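Local coordinates for protein rhamnosidase B (Bacillus sp., PDB 2OKX) that probably hydrolyses terminal alpha-L-rhamnosyl residues from glycosides, as an alpha-L-rhamnosidase of glycoside hydrolase family 78 with a helical barrel as its probable catalytic domain, at residues Arg61-Val64 and Glu70-Tyr73; Val94-Phe97 and Tyr103-Arg106; Pro63-Pro68 and Thr564-Pro569; Arg49-Leu52 and Glu57-Gly60; Gln573-Gly578 and Asn602-Ser607. All coordinates share one frame; numbering follows the deposited sequence.

Contact 1: residues Arg61-Val64 and Glu70-Tyr73; sequences RGPV and EQFY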
# COMPACT_ATOMS: atom_id res chain seq x y z
N ARG A 61 -8.07 -2.88 -16.85
CA ARG A 61 -8.59 -2.70 -15.49
C ARG A 61 -8.47 -1.22 -15.13
O ARG A 61 -7.63 -0.51 -15.67
CB ARG A 61 -7.76 -3.51 -14.49
CG ARG A 61 -7.67 -5.00 -14.77
CD ARG A 61 -6.64 -5.67 -13.85
NE ARG A 61 -6.39 -7.06 -14.19
CZ ARG A 61 -7.12 -8.09 -13.77
NH1 ARG A 61 -8.15 -7.90 -12.96
NH2 ARG A 61 -6.81 -9.32 -14.16
N GLY A 62 -9.32 -0.78 -14.20
CA GLY A 62 -9.28 0.61 -13.78
C GLY A 62 -10.46 0.93 -12.88
O GLY A 62 -11.08 0.04 -12.31
N PRO A 63 -10.77 2.23 -12.68
CA PRO A 63 -10.01 3.35 -13.24
C PRO A 63 -8.85 3.62 -12.28
O PRO A 63 -8.70 2.94 -11.28
CB PRO A 63 -11.03 4.48 -13.23
CG PRO A 63 -11.77 4.21 -11.95
CD PRO A 63 -11.99 2.70 -12.01
N VAL A 64 -8.01 4.61 -12.59
CA VAL A 64 -6.92 4.95 -11.69
C VAL A 64 -7.59 5.58 -10.47
O VAL A 64 -8.75 5.99 -10.55
CB VAL A 64 -5.93 5.94 -12.34
CG1 VAL A 64 -5.25 5.29 -13.54
CG2 VAL A 64 -6.66 7.21 -12.77
N GLU A 70 -13.18 14.59 -9.44
CA GLU A 70 -12.49 14.50 -10.72
C GLU A 70 -12.22 13.03 -11.00
O GLU A 70 -11.09 12.55 -10.91
CB GLU A 70 -11.18 15.30 -10.66
CG GLU A 70 -11.38 16.77 -10.29
CD GLU A 70 -10.13 17.61 -10.43
OE1 GLU A 70 -9.08 17.23 -9.87
OE2 GLU A 70 -10.20 18.66 -11.11
N GLN A 71 -13.30 12.33 -11.33
CA GLN A 71 -13.30 10.90 -11.63
C GLN A 71 -12.58 10.61 -12.95
O GLN A 71 -13.05 11.00 -14.02
CB GLN A 71 -14.74 10.40 -11.68
CG GLN A 71 -14.93 8.90 -11.86
CD GLN A 71 -14.43 8.10 -10.68
OE1 GLN A 71 -14.48 8.55 -9.54
NE2 GLN A 71 -13.95 6.89 -10.95
N PHE A 72 -11.45 9.91 -12.86
CA PHE A 72 -10.65 9.57 -14.04
C PHE A 72 -11.28 8.46 -14.89
O PHE A 72 -11.74 7.44 -14.37
CB PHE A 72 -9.26 9.13 -13.59
CG PHE A 72 -8.35 10.27 -13.20
CD1 PHE A 72 -7.74 11.05 -14.17
CD2 PHE A 72 -8.10 10.54 -11.86
CE1 PHE A 72 -6.88 12.09 -13.82
CE2 PHE A 72 -7.24 11.58 -11.49
CZ PHE A 72 -6.63 12.36 -12.48
N TYR A 73 -11.28 8.66 -16.21
CA TYR A 73 -11.83 7.66 -17.11
C TYR A 73 -10.76 7.21 -18.10
O TYR A 73 -9.88 7.98 -18.47
CB TYR A 73 -13.06 8.20 -17.86
CG TYR A 73 -12.78 9.33 -18.82
CD1 TYR A 73 -12.39 9.08 -20.14
CD2 TYR A 73 -12.93 10.66 -18.42
CE1 TYR A 73 -12.16 10.13 -21.03
CE2 TYR A 73 -12.70 11.71 -19.31
CZ TYR A 73 -12.32 11.44 -20.61
OH TYR A 73 -12.09 12.48 -21.48
O HOH W 1 -11.15 6.51 -9.30
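Pro63 and Phe72 meet where strand 57-62 has just ended and strand 70-77 is under way. The peptide bond from Gly62 to Pro63 is cis, a kink right at the end of the strand. The backbones stay apart: the closest pair of CA atoms, Pro63 and Tyr73, is separated by 6.1 Å, and no direct hydrogen bond joins the two segments. The proline ring leans on 70-73 with CB 3.3 Å from the carbonyl O of Phe72, while its CG lies 3.6 Å from NE2 of Gln71. Gln71 gets its amide there by a bend at chi2 (66°), which folds the chain back toward the proline. Next to it, Val64 CG2 presses on the root of the Phe72 side chain, 3.3 Å from CB and 3.5 Å from CG, meeting the ring at a slant. A single water links the polar groups: it donates to Val64 O at 2.8 Å and accepts a weak bond from Gln71 NE2 at 3.3 Å. The same NE2 and the carbonyl O of Phe72 both bond to the hydroxyl of Thr45, so the polar atoms beside the proline have partners of their own. All four touching residues are buried. Strand 189-192 runs along 70-77, its Leu190 and Val191 packing on Gln71 and Phe72; Tyr50 of strand 49-54 touches Pro63, and helix 595-603 of the helical domain brings Arg599 against Val64 and into a cation-pi contact with the Phe72 ring, and Leu603 against Phe72.

Contact 2: residues Val94-Phe97 and Tyr103-Arg106; sequences VLHF and YYLR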
# COMPACT_ATOMS: atom_id res chain seq x y z
N VAL A 94 -17.78 -4.89 -12.38
CA VAL A 94 -17.54 -3.72 -11.56
C VAL A 94 -17.53 -4.11 -10.09
O VAL A 94 -18.46 -4.77 -9.61
CB VAL A 94 -18.61 -2.62 -11.79
CG1 VAL A 94 -18.37 -1.45 -10.84
CG2 VAL A 94 -18.57 -2.14 -13.23
N LEU A 95 -16.46 -3.75 -9.40
CA LEU A 95 -16.34 -4.04 -7.97
C LEU A 95 -16.73 -2.76 -7.24
O LEU A 95 -16.11 -1.72 -7.46
CB LEU A 95 -14.90 -4.40 -7.59
CG LEU A 95 -14.19 -5.63 -8.16
CD1 LEU A 95 -13.85 -5.41 -9.63
CD2 LEU A 95 -12.92 -5.89 -7.36
N HIS A 96 -17.77 -2.81 -6.41
CA HIS A 96 -18.14 -1.62 -5.65
C HIS A 96 -17.88 -1.91 -4.19
O HIS A 96 -18.47 -2.82 -3.61
CB HIS A 96 -19.61 -1.26 -5.84
CG HIS A 96 -19.99 0.01 -5.13
ND1 HIS A 96 -19.56 1.25 -5.56
CD2 HIS A 96 -20.63 0.21 -3.96
CE1 HIS A 96 -19.93 2.16 -4.68
NE2 HIS A 96 -20.57 1.56 -3.69
N PHE A 97 -16.99 -1.13 -3.58
CA PHE A 97 -16.64 -1.34 -2.18
C PHE A 97 -17.74 -0.99 -1.19
O PHE A 97 -17.98 -1.72 -0.24
CB PHE A 97 -15.37 -0.55 -1.84
CG PHE A 97 -14.18 -0.88 -2.70
CD1 PHE A 97 -13.94 -2.19 -3.10
CD2 PHE A 97 -13.28 0.11 -3.08
CE1 PHE A 97 -12.81 -2.51 -3.87
CE2 PHE A 97 -12.15 -0.19 -3.84
CZ PHE A 97 -11.92 -1.51 -4.24
N TYR A 103 -7.61 4.85 -0.77
CA TYR A 103 -7.46 5.15 -2.19
C TYR A 103 -8.80 5.16 -2.93
O TYR A 103 -8.86 5.01 -4.15
CB TYR A 103 -6.46 4.19 -2.88
CG TYR A 103 -6.64 2.69 -2.64
CD1 TYR A 103 -7.79 2.01 -3.06
CD2 TYR A 103 -5.61 1.94 -2.07
CE1 TYR A 103 -7.90 0.63 -2.91
CE2 TYR A 103 -5.71 0.56 -1.92
CZ TYR A 103 -6.86 -0.10 -2.35
OH TYR A 103 -6.95 -1.47 -2.22
N TYR A 104 -9.86 5.37 -2.16
CA TYR A 104 -11.21 5.42 -2.70
C TYR A 104 -12.16 6.08 -1.72
O TYR A 104 -12.16 5.76 -0.53
CB TYR A 104 -11.71 4.00 -3.01
CG TYR A 104 -13.20 3.92 -3.28
CD1 TYR A 104 -14.09 3.53 -2.28
CD2 TYR A 104 -13.72 4.29 -4.52
CE1 TYR A 104 -15.48 3.52 -2.50
CE2 TYR A 104 -15.10 4.28 -4.76
CZ TYR A 104 -15.97 3.90 -3.74
OH TYR A 104 -17.32 3.90 -3.98
N LEU A 105 -12.95 7.04 -2.21
CA LEU A 105 -13.93 7.72 -1.36
C LEU A 105 -15.30 7.21 -1.77
O LEU A 105 -15.67 7.29 -2.95
CB LEU A 105 -13.84 9.24 -1.54
CG LEU A 105 -12.62 9.92 -0.88
CD1 LEU A 105 -11.36 9.64 -1.69
CD2 LEU A 105 -12.87 11.42 -0.81
N ARG A 106 -16.04 6.68 -0.81
CA ARG A 106 -17.36 6.13 -1.09
C ARG A 106 -18.26 7.03 -1.93
O ARG A 106 -18.45 8.21 -1.62
CB ARG A 106 -18.09 5.79 0.21
CG ARG A 106 -19.32 4.91 -0.01
CD ARG A 106 -20.20 4.79 1.22
NE ARG A 106 -21.27 3.82 0.98
CZ ARG A 106 -22.24 3.54 1.85
NH1 ARG A 106 -22.27 4.15 3.03
NH2 ARG A 106 -23.15 2.63 1.55
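Phe97 and Tyr104 form a T-shaped aromatic pair: the edge of the phenylalanine is directed at the tyrosine's face, the centroids 5.3 Å apart and the planes at 86°. The touching atom is Phe97 CD2, 3.6 Å from Tyr104 CD1 and 3.8 Å from its CG. Tyr104 carries its CG anti to the backbone N (chi1 167°), which swings the ring across to Phe97 and His96, at the end of strand 87-96. A looser apolar contact joins the phenylalanine to Tyr103, whose CE1 is 4.4 Å from Phe97 CE2.

The polar side is held by neighbours. Tyr104 OH comes within 3.2 Å of His96 CE1, the two side chains crossing at about a right angle, but its hydrogen bonds go to Asp47 OD1 and to Gly107 N. His96 is fixed at both nitrogens, ND1 by Asp47 O and NE2 by the hydroxyl of Ser18, which also bonds Arg106 NE. With a leucine in place of Tyr104, the edge of Phe97 would probably lose its aromatic face, and Asp47 OD1 and Gly107 N would be likely to lose their hydroxyl partner. No hydrogen bond passes directly between 94-97 and 103-106. The arrangement is a small aromatic cluster folding a connecting loop back against the strand it has just left, here between strands 87-96 and 110-117, which belong to two sheets of the N-terminal domain, consistent with a beta-sandwich.

Contact 3: residues Pro63-Pro68 and Thr564-Pro569; sequences PVRSWP and TFVDCP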
# COMPACT_ATOMS: atom_id res chain seq x y z
N PRO A 63 -10.77 2.23 -12.68
CA PRO A 63 -10.01 3.35 -13.24
C PRO A 63 -8.85 3.62 -12.28
O PRO A 63 -8.70 2.94 -11.28
CB PRO A 63 -11.03 4.48 -13.23
CG PRO A 63 -11.77 4.21 -11.95
CD PRO A 63 -11.99 2.70 -12.01
N VAL A 64 -8.01 4.61 -12.59
CA VAL A 64 -6.92 4.95 -11.69
C VAL A 64 -7.59 5.58 -10.47
O VAL A 64 -8.75 5.99 -10.55
CB VAL A 64 -5.93 5.94 -12.34
CG1 VAL A 64 -5.25 5.29 -13.54
CG2 VAL A 64 -6.66 7.21 -12.77
N ARG A 65 -6.89 5.65 -9.35
CA ARG A 65 -7.50 6.23 -8.16
C ARG A 65 -7.83 7.70 -8.38
O ARG A 65 -7.04 8.45 -8.96
CB ARG A 65 -6.59 6.03 -6.93
CG ARG A 65 -5.27 6.78 -6.95
CD ARG A 65 -4.31 6.17 -5.93
NE ARG A 65 -3.82 4.87 -6.39
CZ ARG A 65 -3.26 3.95 -5.60
NH1 ARG A 65 -3.13 4.18 -4.30
NH2 ARG A 65 -2.83 2.80 -6.12
N SER A 66 -9.01 8.11 -7.92
CA SER A 66 -9.47 9.49 -8.10
C SER A 66 -10.20 10.09 -6.91
O SER A 66 -10.63 9.38 -6.00
CB SER A 66 -10.45 9.58 -9.27
OG SER A 66 -10.11 8.74 -10.35
N TRP A 67 -10.32 11.41 -6.93
CA TRP A 67 -11.12 12.13 -5.94
C TRP A 67 -12.42 12.10 -6.75
O TRP A 67 -12.41 12.42 -7.95
CB TRP A 67 -10.69 13.59 -5.79
CG TRP A 67 -9.36 13.83 -5.14
CD1 TRP A 67 -8.20 14.20 -5.75
CD2 TRP A 67 -9.07 13.76 -3.74
NE1 TRP A 67 -7.20 14.38 -4.82
CE2 TRP A 67 -7.71 14.11 -3.57
CE3 TRP A 67 -9.82 13.43 -2.60
CZ2 TRP A 67 -7.09 14.15 -2.32
CZ3 TRP A 67 -9.21 13.47 -1.35
CH2 TRP A 67 -7.85 13.83 -1.23
N PRO A 68 -13.54 11.69 -6.14
CA PRO A 68 -14.79 11.65 -6.91
C PRO A 68 -15.10 12.93 -7.71
O PRO A 68 -15.74 12.86 -8.76
CB PRO A 68 -15.83 11.36 -5.84
CG PRO A 68 -15.07 10.43 -4.92
CD PRO A 68 -13.73 11.12 -4.80
N THR A 564 -0.12 5.09 -9.35
CA THR A 564 0.53 6.15 -8.59
C THR A 564 1.65 5.45 -7.84
O THR A 564 1.70 4.22 -7.80
CB THR A 564 -0.38 6.77 -7.50
OG1 THR A 564 -0.73 5.76 -6.54
CG2 THR A 564 -1.65 7.35 -8.12
N PHE A 565 2.57 6.21 -7.25
CA PHE A 565 3.61 5.59 -6.44
C PHE A 565 2.83 5.10 -5.23
O PHE A 565 1.79 5.68 -4.90
CB PHE A 565 4.64 6.62 -5.97
CG PHE A 565 5.60 7.06 -7.04
CD1 PHE A 565 5.54 8.35 -7.56
CD2 PHE A 565 6.58 6.19 -7.51
CE1 PHE A 565 6.44 8.77 -8.54
CE2 PHE A 565 7.48 6.59 -8.49
CZ PHE A 565 7.42 7.89 -9.01
N VAL A 566 3.29 4.04 -4.58
CA VAL A 566 2.62 3.56 -3.38
C VAL A 566 3.69 3.24 -2.35
O VAL A 566 4.86 3.06 -2.69
CB VAL A 566 1.76 2.28 -3.64
CG1 VAL A 566 0.61 2.61 -4.57
CG2 VAL A 566 2.61 1.17 -4.22
N ASP A 567 3.29 3.21 -1.08
CA ASP A 567 4.23 2.91 -0.01
C ASP A 567 4.73 1.47 -0.13
O ASP A 567 5.92 1.21 -0.01
CB ASP A 567 3.58 3.15 1.36
CG ASP A 567 2.31 2.32 1.57
OD1 ASP A 567 1.59 2.07 0.58
OD2 ASP A 567 2.03 1.94 2.73
N CYS A 568 3.80 0.55 -0.38
CA CYS A 568 4.14 -0.86 -0.53
C CYS A 568 3.05 -1.61 -1.30
O CYS A 568 1.92 -1.15 -1.39
CB CYS A 568 4.34 -1.51 0.85
SG CYS A 568 2.91 -1.42 1.95
N PRO A 569 3.39 -2.78 -1.85
CA PRO A 569 2.42 -3.58 -2.61
C PRO A 569 1.59 -4.55 -1.78
O PRO A 569 0.56 -5.06 -2.24
CB PRO A 569 3.31 -4.31 -3.61
CG PRO A 569 4.51 -4.64 -2.75
CD PRO A 569 4.75 -3.33 -2.00
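Arg65 leaves its backbone with CG between N and the carbonyl carbon (chi1 67°), then bends at chi3 (72°), which turns the guanidinium to lie against Thr564. On the threonine, a chi1 of 63° sets OG1 over the centre of that flat group, 3.2 Å from Arg65 CZ. Arg65 NE is equally close to OG1, but the angle is wrong for a hydrogen bond: the hydroxyl sits above the face. It donates instead to Phe565 O at 3.0 Å, approaching from above the carbonyl plane. The threonine methyl CG2 runs beside the aliphatic part of the arginine, 3.6 Å from CD, and Val566 CG1 meets the guanidinium obliquely, 3.8 Å from NH2.

The N-H groups of Arg65 look elsewhere. NE forms a salt bridge with Asp563 and NH2 another with Glu562, while NH1 bonds to Gln573 O; together these fix the rotation of the group, and the buried charge is probably balanced by the two acids. The contact is a domain interface, with an arginine from a loop of the N-terminal beta domain inserted among the loops of the six-hairpin glycosidase domain, the alpha barrel of family 78.

Contact 4: residues Arg49-Leu52 and Glu57-Gly60; sequences RYVL and EQVG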
# COMPACT_ATOMS: atom_id res chain seq x y z
N ARG A 49 -14.16 0.00 -8.99
CA ARG A 49 -13.16 -0.44 -9.97
C ARG A 49 -13.81 -1.36 -11.01
O ARG A 49 -14.89 -1.90 -10.77
CB ARG A 49 -12.04 -1.20 -9.26
CG ARG A 49 -11.29 -0.41 -8.19
CD ARG A 49 -10.43 0.69 -8.80
NE ARG A 49 -9.58 1.34 -7.80
CZ ARG A 49 -9.81 2.52 -7.25
NH1 ARG A 49 -10.89 3.22 -7.58
NH2 ARG A 49 -8.96 3.01 -6.36
N TYR A 50 -13.16 -1.55 -12.15
CA TYR A 50 -13.71 -2.41 -13.19
C TYR A 50 -12.68 -3.30 -13.89
O TYR A 50 -11.48 -3.06 -13.82
CB TYR A 50 -14.38 -1.56 -14.28
CG TYR A 50 -13.39 -0.85 -15.19
CD1 TYR A 50 -12.99 0.46 -14.94
CD2 TYR A 50 -12.80 -1.52 -16.27
CE1 TYR A 50 -12.03 1.09 -15.73
CE2 TYR A 50 -11.84 -0.90 -17.06
CZ TYR A 50 -11.45 0.40 -16.79
OH TYR A 50 -10.49 1.00 -17.57
N VAL A 51 -13.20 -4.32 -14.57
CA VAL A 51 -12.41 -5.24 -15.38
C VAL A 51 -13.18 -5.25 -16.71
O VAL A 51 -14.35 -5.65 -16.76
CB VAL A 51 -12.36 -6.66 -14.81
CG1 VAL A 51 -11.59 -7.56 -15.78
CG2 VAL A 51 -11.67 -6.66 -13.45
N LEU A 52 -12.53 -4.81 -17.78
CA LEU A 52 -13.16 -4.72 -19.10
C LEU A 52 -12.91 -5.88 -20.06
O LEU A 52 -11.77 -6.33 -20.22
CB LEU A 52 -12.73 -3.42 -19.78
CG LEU A 52 -13.14 -3.22 -21.25
CD1 LEU A 52 -14.65 -3.04 -21.34
CD2 LEU A 52 -12.41 -2.00 -21.81
N GLU A 57 -12.62 -11.03 -24.64
CA GLU A 57 -11.21 -10.80 -24.32
C GLU A 57 -11.02 -9.71 -23.26
O GLU A 57 -11.54 -8.60 -23.41
CB GLU A 57 -10.46 -10.42 -25.59
CG GLU A 57 -8.96 -10.26 -25.41
CD GLU A 57 -8.26 -9.84 -26.70
OE1 GLU A 57 -8.45 -10.53 -27.73
OE2 GLU A 57 -7.53 -8.83 -26.68
N GLN A 58 -10.29 -10.03 -22.20
CA GLN A 58 -10.03 -9.05 -21.15
C GLN A 58 -9.11 -7.98 -21.72
O GLN A 58 -7.99 -8.28 -22.16
CB GLN A 58 -9.37 -9.72 -19.94
CG GLN A 58 -9.39 -8.86 -18.69
CD GLN A 58 -8.52 -9.42 -17.60
OE1 GLN A 58 -7.32 -9.15 -17.54
NE2 GLN A 58 -9.12 -10.23 -16.73
N VAL A 59 -9.57 -6.74 -21.71
CA VAL A 59 -8.79 -5.65 -22.27
C VAL A 59 -8.04 -4.78 -21.25
O VAL A 59 -6.93 -4.33 -21.53
CB VAL A 59 -9.69 -4.74 -23.14
CG1 VAL A 59 -8.93 -3.51 -23.59
CG2 VAL A 59 -10.19 -5.52 -24.34
N GLY A 60 -8.63 -4.55 -20.09
CA GLY A 60 -7.97 -3.71 -19.10
C GLY A 60 -8.66 -3.66 -17.76
O GLY A 60 -9.69 -4.30 -17.55
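Two backbone hydrogen bonds join Leu52 to the facing strand. Its N donates to Gly60 O at 2.9 Å and nearly straight (170° at the hydrogen), while its O accepts from Val59 N at 2.7 Å. Leu52 and Gly60 are an antiparallel hydrogen-bonded pair, with CA atoms 5.3 Å apart, but with Val59 supplying the N-H, two residues stand opposite Leu52: a classic beta bulge at Val59-Gly60. CA-H...O contacts flank them: Val51 CA lies 3.6 Å from Gly60 O, and Gln58 CA 3.4 Å from Leu52 O. The short strand axes are well off antiparallel, at 135°.

Packing then spreads to both faces. As the bulge allows, Leu52 and Val59 lie side by side and point the same way, CD2 of the leucine 4.1 Å from CB of the valine, and Tyr76 of strand 70-77 touches both. Tyr50, whose hydroxyl bonds to Asp74 and Tyr76, brings CE2 near Gly60 O. On the Val51 side, Gln58 extends its chain so that CG and NE2 brush Val51 CG1, NE2 at 3.8 Å; its OE1 bonds to a glycerol, probably from the crystallisation liquor. An alanine at Gln58 would probably strip Val51 CG1 of this cover and leave the glycerol without its acceptor. The whole is a twisted beta hairpin, 49-54 with 57-62, at the edge of the seven-stranded antiparallel sheet of the N-terminal domain.

Contact 5: residues Gln573-Gly578 and Asn602-Ser607; sequences QVFWVG and NLVPGS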
# COMPACT_ATOMS: atom_id res chain seq x y z
N GLN A 573 -0.69 -0.37 -0.52
CA GLN A 573 -0.89 -0.01 -1.93
C GLN A 573 -1.45 1.41 -1.98
O GLN A 573 -2.26 1.76 -2.85
CB GLN A 573 -1.86 -0.99 -2.59
CG GLN A 573 -1.31 -2.41 -2.77
CD GLN A 573 -2.39 -3.43 -3.12
OE1 GLN A 573 -3.34 -3.13 -3.84
NE2 GLN A 573 -2.22 -4.65 -2.62
N VAL A 574 -1.01 2.23 -1.03
CA VAL A 574 -1.46 3.62 -0.90
C VAL A 574 -0.43 4.65 -1.37
O VAL A 574 0.77 4.50 -1.13
CB VAL A 574 -1.81 3.94 0.58
CG1 VAL A 574 -2.10 5.43 0.75
CG2 VAL A 574 -3.01 3.12 1.02
N PHE A 575 -0.91 5.69 -2.04
CA PHE A 575 -0.02 6.75 -2.48
C PHE A 575 0.26 7.68 -1.30
O PHE A 575 -0.52 8.60 -1.02
CB PHE A 575 -0.63 7.54 -3.65
CG PHE A 575 0.06 8.86 -3.92
CD1 PHE A 575 1.42 9.03 -3.68
CD2 PHE A 575 -0.67 9.94 -4.42
CE1 PHE A 575 2.05 10.25 -3.93
CE2 PHE A 575 -0.06 11.17 -4.67
CZ PHE A 575 1.31 11.33 -4.42
N TRP A 576 1.35 7.40 -0.60
CA TRP A 576 1.76 8.24 0.52
C TRP A 576 2.69 9.29 -0.06
O TRP A 576 3.66 8.98 -0.74
CB TRP A 576 2.48 7.41 1.58
CG TRP A 576 1.55 6.68 2.51
CD1 TRP A 576 1.04 5.42 2.35
CD2 TRP A 576 1.09 7.14 3.78
NE1 TRP A 576 0.30 5.07 3.46
CE2 TRP A 576 0.31 6.11 4.35
CE3 TRP A 576 1.26 8.34 4.50
CZ2 TRP A 576 -0.29 6.23 5.61
CZ3 TRP A 576 0.66 8.45 5.75
CH2 TRP A 576 -0.11 7.40 6.29
N VAL A 577 2.36 10.55 0.21
CA VAL A 577 3.12 11.68 -0.32
C VAL A 577 4.59 11.71 0.07
O VAL A 577 5.46 11.88 -0.78
CB VAL A 577 2.45 13.00 0.10
CG1 VAL A 577 3.20 14.19 -0.49
CG2 VAL A 577 1.00 12.99 -0.37
N GLY A 578 4.88 11.54 1.36
CA GLY A 578 6.26 11.57 1.80
C GLY A 578 7.14 10.55 1.09
O GLY A 578 8.23 10.88 0.63
N ASN A 602 0.03 16.24 -8.86
CA ASN A 602 -1.23 16.92 -9.15
C ASN A 602 -2.39 16.45 -8.27
O ASN A 602 -3.36 17.19 -8.08
CB ASN A 602 -1.61 16.73 -10.62
CG ASN A 602 -0.77 17.58 -11.57
OD1 ASN A 602 -0.69 17.31 -12.77
ND2 ASN A 602 -0.15 18.62 -11.03
N LEU A 603 -2.31 15.24 -7.73
CA LEU A 603 -3.38 14.71 -6.89
C LEU A 603 -3.42 15.31 -5.49
O LEU A 603 -4.48 15.41 -4.87
CB LEU A 603 -3.27 13.18 -6.77
CG LEU A 603 -3.72 12.33 -7.96
CD1 LEU A 603 -3.35 10.86 -7.73
CD2 LEU A 603 -5.23 12.47 -8.14
N VAL A 604 -2.26 15.73 -4.98
CA VAL A 604 -2.17 16.28 -3.63
C VAL A 604 -3.04 17.51 -3.36
O VAL A 604 -3.73 17.57 -2.34
CB VAL A 604 -0.70 16.58 -3.25
CG1 VAL A 604 -0.63 17.15 -1.84
CG2 VAL A 604 0.12 15.29 -3.34
N PRO A 605 -3.01 18.52 -4.25
CA PRO A 605 -3.82 19.72 -4.02
C PRO A 605 -5.32 19.43 -3.94
O PRO A 605 -6.10 20.27 -3.49
CB PRO A 605 -3.46 20.62 -5.20
CG PRO A 605 -2.03 20.24 -5.47
CD PRO A 605 -2.09 18.73 -5.38
N GLY A 606 -5.71 18.25 -4.40
CA GLY A 606 -7.12 17.87 -4.37
C GLY A 606 -7.65 17.71 -2.96
O GLY A 606 -8.86 17.63 -2.75
N SER A 607 -6.75 17.66 -1.98
CA SER A 607 -7.14 17.51 -0.58
C SER A 607 -7.28 18.88 0.10
O SER A 607 -7.49 18.95 1.31
CB SER A 607 -6.11 16.67 0.18
OG SER A 607 -4.88 17.37 0.30
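Val577 and Val604 touch by their methyl groups, CG2 to CG2 at 3.9 Å, the two side chains crossing at a slant. In each valine CG2 is anti to the carbonyl carbon, with chi1 close to 180°. Beside them the Phe575 ring completes the apolar patch: CE2 lies 4.3 Å from Leu603 CB, which sits at the ring's edge near its plane, and CZ is likewise 4.3 Å from Val604 CG2. These are van der Waals contacts among buried side chains, and no hydrogen bond crosses between the segments.

The setting is the six-hairpin glycosidase domain, an alpha barrel of helices; here the chain entering helix 577-590 meets the chain leaving helix 595-603, and Trp633 of helix 627-644 packs against both valines.

From Val604 to Ser607 the chain winds as a 3-10 turn. Val604 O takes two donors from Ser607: the backbone N at 3.0 Å and the hydroxyl OG at 2.9 Å, the latter almost in line with the C=O bond. Ser607 OG also bonds to Leu615 N. On the other segment, Phe575 is tied through its backbone to Val618 and Val577 to Asp616, while Leu603 O receives the indole N-H of Trp67 from the N-terminal domain.

From the N terminus, contact 4 comes first and closes a tight hairpin between 49-52 and 57-60. Contact 1 continues from the same strand and closes the short loop to 70-73, and contact 2 then closes the loop from 94-97 to 103-106; Leu95 N bonds to Arg49 O, linking contacts 2 and 4 in one sheet. Contact 3 starts from the stretch it shares with contact 1, Pro63 and Val64, and reaches 564-569 almost 500 residues on, so its span encloses contact 2 and joins the N-terminal beta domain to the helical domain. Contact 5 follows within the latter, where Asp567 N bonds to Val574 O, tying two loops; Trp67 of contact 3 bonds across to Leu603 of contact 5.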